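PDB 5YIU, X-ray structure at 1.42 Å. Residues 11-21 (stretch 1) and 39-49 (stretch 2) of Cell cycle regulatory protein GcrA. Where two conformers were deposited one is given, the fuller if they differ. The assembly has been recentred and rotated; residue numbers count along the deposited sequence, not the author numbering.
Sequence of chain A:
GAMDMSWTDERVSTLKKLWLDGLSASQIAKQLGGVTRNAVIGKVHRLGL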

# COMPACT_ATOMS: atom_id res chain seq x y z
N ARG A 11 3.47 -2.47 -7.04
CA ARG A 11 2.87 -2.33 -5.72
C ARG A 11 2.06 -1.04 -5.62
O ARG A 11 0.99 -1.02 -5.03
CB ARG A 11 3.94 -2.43 -4.63
CG ARG A 11 4.45 -3.86 -4.48
CD ARG A 11 5.66 -3.96 -3.58
NE ARG A 11 5.30 -3.78 -2.19
CZ ARG A 11 4.90 -4.76 -1.38
NH1 ARG A 11 4.59 -4.50 -0.12
NH2 ARG A 11 4.80 -6.00 -1.83
N VAL A 12 2.56 0.02 -6.25
CA VAL A 12 1.85 1.29 -6.30
C VAL A 12 0.56 1.15 -7.10
O VAL A 12 -0.49 1.61 -6.67
CB VAL A 12 2.75 2.41 -6.87
CG1 VAL A 12 1.95 3.67 -7.10
CG2 VAL A 12 3.92 2.69 -5.91
N SER A 13 0.63 0.51 -8.26
CA SER A 13 -0.55 0.32 -9.09
C SER A 13 -1.61 -0.49 -8.35
O SER A 13 -2.80 -0.15 -8.41
CB SER A 13 -0.17 -0.36 -10.40
OG SER A 13 -1.32 -0.66 -11.18
N THR A 14 -1.20 -1.54 -7.67
CA THR A 14 -2.11 -2.36 -6.89
C THR A 14 -2.74 -1.57 -5.74
O THR A 14 -3.95 -1.62 -5.52
CB THR A 14 -1.38 -3.58 -6.33
OG1 THR A 14 -0.98 -4.42 -7.43
CG2 THR A 14 -2.25 -4.38 -5.38
N LEU A 15 -1.92 -0.82 -5.01
CA LEU A 15 -2.43 -0.03 -3.90
C LEU A 15 -3.47 0.96 -4.40
O LEU A 15 -4.55 1.11 -3.79
CB LEU A 15 -1.28 0.71 -3.20
CG LEU A 15 -1.67 1.62 -2.02
CD1 LEU A 15 -0.56 1.65 -0.98
CD2 LEU A 15 -1.95 3.04 -2.50
N LYS A 16 -3.15 1.64 -5.49
CA LYS A 16 -4.03 2.66 -6.04
C LYS A 16 -5.38 2.06 -6.45
O LYS A 16 -6.43 2.58 -6.07
CB LYS A 16 -3.35 3.34 -7.22
CG LYS A 16 -4.18 4.39 -7.92
CD LYS A 16 -3.40 4.98 -9.08
CE LYS A 16 -4.32 5.69 -10.04
NZ LYS A 16 -3.58 6.24 -11.21
N LYS A 17 -5.35 0.96 -7.20
CA LYS A 17 -6.59 0.32 -7.65
C LYS A 17 -7.44 -0.14 -6.47
O LYS A 17 -8.64 0.13 -6.43
CB LYS A 17 -6.27 -0.87 -8.55
CG LYS A 17 -5.75 -0.50 -9.93
CD LYS A 17 -5.22 -1.73 -10.67
CE LYS A 17 -4.93 -1.42 -12.14
NZ LYS A 17 -4.61 -2.65 -12.92
N LEU A 18 -6.82 -0.81 -5.52
CA LEU A 18 -7.54 -1.33 -4.36
C LEU A 18 -8.09 -0.22 -3.48
O LEU A 18 -9.19 -0.33 -2.93
CB LEU A 18 -6.67 -2.29 -3.56
CG LEU A 18 -6.23 -3.55 -4.31
CD1 LEU A 18 -5.42 -4.45 -3.38
CD2 LEU A 18 -7.42 -4.30 -4.92
N TRP A 19 -7.33 0.86 -3.34
CA TRP A 19 -7.81 1.99 -2.56
C TRP A 19 -9.04 2.61 -3.24
O TRP A 19 -10.04 2.89 -2.58
CB TRP A 19 -6.70 3.03 -2.36
CG TRP A 19 -7.11 4.13 -1.44
CD1 TRP A 19 -7.54 5.37 -1.79
CD2 TRP A 19 -7.14 4.08 -0.01
NE1 TRP A 19 -7.82 6.10 -0.67
CE2 TRP A 19 -7.59 5.33 0.44
CE3 TRP A 19 -6.84 3.09 0.93
CZ2 TRP A 19 -7.73 5.64 1.79
CZ3 TRP A 19 -6.98 3.39 2.28
CH2 TRP A 19 -7.42 4.65 2.69
N LEU A 20 -8.96 2.81 -4.55
CA LEU A 20 -10.09 3.34 -5.31
C LEU A 20 -11.28 2.38 -5.27
O LEU A 20 -12.42 2.82 -5.32
CB LEU A 20 -9.69 3.66 -6.75
CG LEU A 20 -8.67 4.80 -6.89
CD1 LEU A 20 -8.19 4.87 -8.34
CD2 LEU A 20 -9.24 6.13 -6.43
N ASP A 21 -11.00 1.08 -5.18
CA ASP A 21 -12.05 0.06 -5.07
C ASP A 21 -12.76 0.08 -3.72
O ASP A 21 -13.81 -0.54 -3.55
CB ASP A 21 -11.50 -1.35 -5.30
CG ASP A 21 -11.06 -1.59 -6.72
OD1 ASP A 21 -11.49 -0.86 -7.64
OD2 ASP A 21 -10.28 -2.54 -6.91
N ALA A 39 1.76 1.88 7.15
CA ALA A 39 2.66 2.23 6.05
C ALA A 39 1.86 2.41 4.75
O ALA A 39 2.16 3.29 3.94
CB ALA A 39 3.75 1.19 5.89
N VAL A 40 0.81 1.60 4.57
CA VAL A 40 -0.09 1.79 3.44
C VAL A 40 -0.76 3.16 3.52
O VAL A 40 -0.83 3.89 2.52
CB VAL A 40 -1.14 0.65 3.38
CG1 VAL A 40 -2.28 1.02 2.44
CG2 VAL A 40 -0.48 -0.66 2.95
N ILE A 41 -1.25 3.53 4.70
CA ILE A 41 -1.87 4.84 4.88
C ILE A 41 -0.89 5.96 4.50
O ILE A 41 -1.25 6.89 3.77
CB ILE A 41 -2.39 5.04 6.32
CG1 ILE A 41 -3.61 4.12 6.54
CG2 ILE A 41 -2.75 6.50 6.58
CD1 ILE A 41 -4.08 4.03 8.00
N GLY A 42 0.35 5.86 4.97
CA GLY A 42 1.33 6.87 4.61
C GLY A 42 1.52 6.99 3.11
O GLY A 42 1.66 8.11 2.58
N LYS A 43 1.57 5.86 2.42
CA LYS A 43 1.74 5.88 0.97
C LYS A 43 0.53 6.48 0.26
O LYS A 43 0.70 7.25 -0.69
CB LYS A 43 2.05 4.47 0.45
CG LYS A 43 2.32 4.39 -1.04
CD LYS A 43 3.50 5.25 -1.45
CE LYS A 43 3.89 4.98 -2.89
NZ LYS A 43 5.01 5.87 -3.33
N VAL A 44 -0.68 6.12 0.69
CA VAL A 44 -1.90 6.75 0.18
C VAL A 44 -1.81 8.27 0.32
O VAL A 44 -2.14 9.02 -0.60
CB VAL A 44 -3.13 6.23 0.92
CG1 VAL A 44 -4.35 7.09 0.62
CG2 VAL A 44 -3.40 4.76 0.57
N HIS A 45 -1.34 8.71 1.48
CA HIS A 45 -1.13 10.13 1.70
C HIS A 45 -0.14 10.74 0.71
O HIS A 45 -0.41 11.77 0.10
CB HIS A 45 -0.66 10.36 3.13
CG HIS A 45 -0.53 11.81 3.48
ND1 HIS A 45 0.68 12.43 3.67
CD2 HIS A 45 -1.48 12.76 3.67
CE1 HIS A 45 0.48 13.70 3.97
NE2 HIS A 45 -0.82 13.93 3.97
N ARG A 46 1.01 10.10 0.53
CA ARG A 46 2.02 10.64 -0.40
C ARG A 46 1.56 10.65 -1.86
O ARG A 46 1.99 11.49 -2.65
CB ARG A 46 3.36 9.93 -0.22
CG ARG A 46 3.94 10.10 1.17
CD ARG A 46 5.40 9.74 1.26
NE ARG A 46 5.71 8.35 0.90
CZ ARG A 46 5.52 7.29 1.69
NH1 ARG A 46 5.88 6.09 1.24
NH2 ARG A 46 4.97 7.42 2.89
N LEU A 47 0.68 9.71 -2.21
CA LEU A 47 0.12 9.64 -3.56
C LEU A 47 -0.99 10.66 -3.80
O LEU A 47 -1.44 10.84 -4.94
CB LEU A 47 -0.40 8.23 -3.84
CG LEU A 47 0.66 7.14 -3.98
CD1 LEU A 47 -0.01 5.78 -4.01
CD2 LEU A 47 1.45 7.36 -5.26
N GLY A 48 -1.46 11.30 -2.74
CA GLY A 48 -2.51 12.29 -2.86
C GLY A 48 -3.91 11.73 -3.04
O GLY A 48 -4.82 12.45 -3.47
N LEU A 49 -4.10 10.46 -2.71
CA LEU A 49 -5.38 9.78 -2.91
C LEU A 49 -6.41 10.09 -1.83
O LEU A 49 -6.08 10.21 -0.66
CB LEU A 49 -5.15 8.27 -3.00
CG LEU A 49 -4.46 7.79 -4.28
CD1 LEU A 49 -4.00 6.36 -4.11
CD2 LEU A 49 -5.39 7.91 -5.49

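The two helical stretches cross at a right angle, with their axes 10.9 Å apart at closest approach, and bury 504 Å² between them, both sides summed. No hydrogen bond spans the contact. The backbone polar groups are largely occupied within each helix, and the packing across the interface rests on side-chain carbon.

Apolar packing centres on Leu-15, whose CA-to-CB bond points toward the second stretch. Its side chain fits as a knob into a hole formed by Val-40, Lys-43, Val-44 and Leu-47, residues spaced so that they line one side of the helix. The two methyls reach different parts of this pocket: CD1 of Leu-15 lies 3.9 Å from CG1 of Val-40, while CD2 of Leu-15 lies 3.8 Å from CG2 of Val-44 and 3.7 Å from CD1 of Leu-47. Chi2 of Leu-15, at 148°, falls between the usual wells. One turn earlier, Val-12 extends the apolar surface, its CG1 standing 4.2 Å from CD2 of Leu-47.

The aromatic contribution comes from Trp-19, one turn after Leu-15. Val-44 presents CG1 over one face of the indole, 4.0 Å from the centroid of the five-membered ring and 23° off its normal, a CH-pi arrangement. Both methyls of Val-44 pack on the indole, CG1 lying 3.7 Å from CE2 of Trp-19 and CG2 3.8 Å from CD2 of Trp-19, while CG2 of Val-44 also touches CD2 of Leu-15.

Lysine takes part through its aliphatic carbons. The side chain of Lys-43 bends at chi2 (59°, p) and is otherwise extended; its CG approaches CD1 of Leu-15 at 4.0 Å, and its CE lies 3.8 Å from CG2 of Val-12. Lys-16 contributes less: its CA is 4.2 Å from CD1 of Leu-49, its CG is 4.3 Å from CD1 of Leu-49, and the end of its extended side chain leads away from the second stretch.

The chain end after the second helix adds a further set of apolar contacts. Gly-48 adopts a positive phi of 77°, a conformation that favours glycine, in a Schellman motif closed by bonds from Gly-48 N to His-45 O (3.1 Å) and from Leu-49 N to Val-44 O (3.2 Å). Beyond this turn, the CA-to-CB bond of Leu-49 points toward the first helix. Its CB lies 3.9 Å from CD1 of Trp-19, its CD1 4.2 Å from CD2 of Leu-15, and its CD2 4.3 Å from CD2 of Leu-20, so that the contact continues past the second helix.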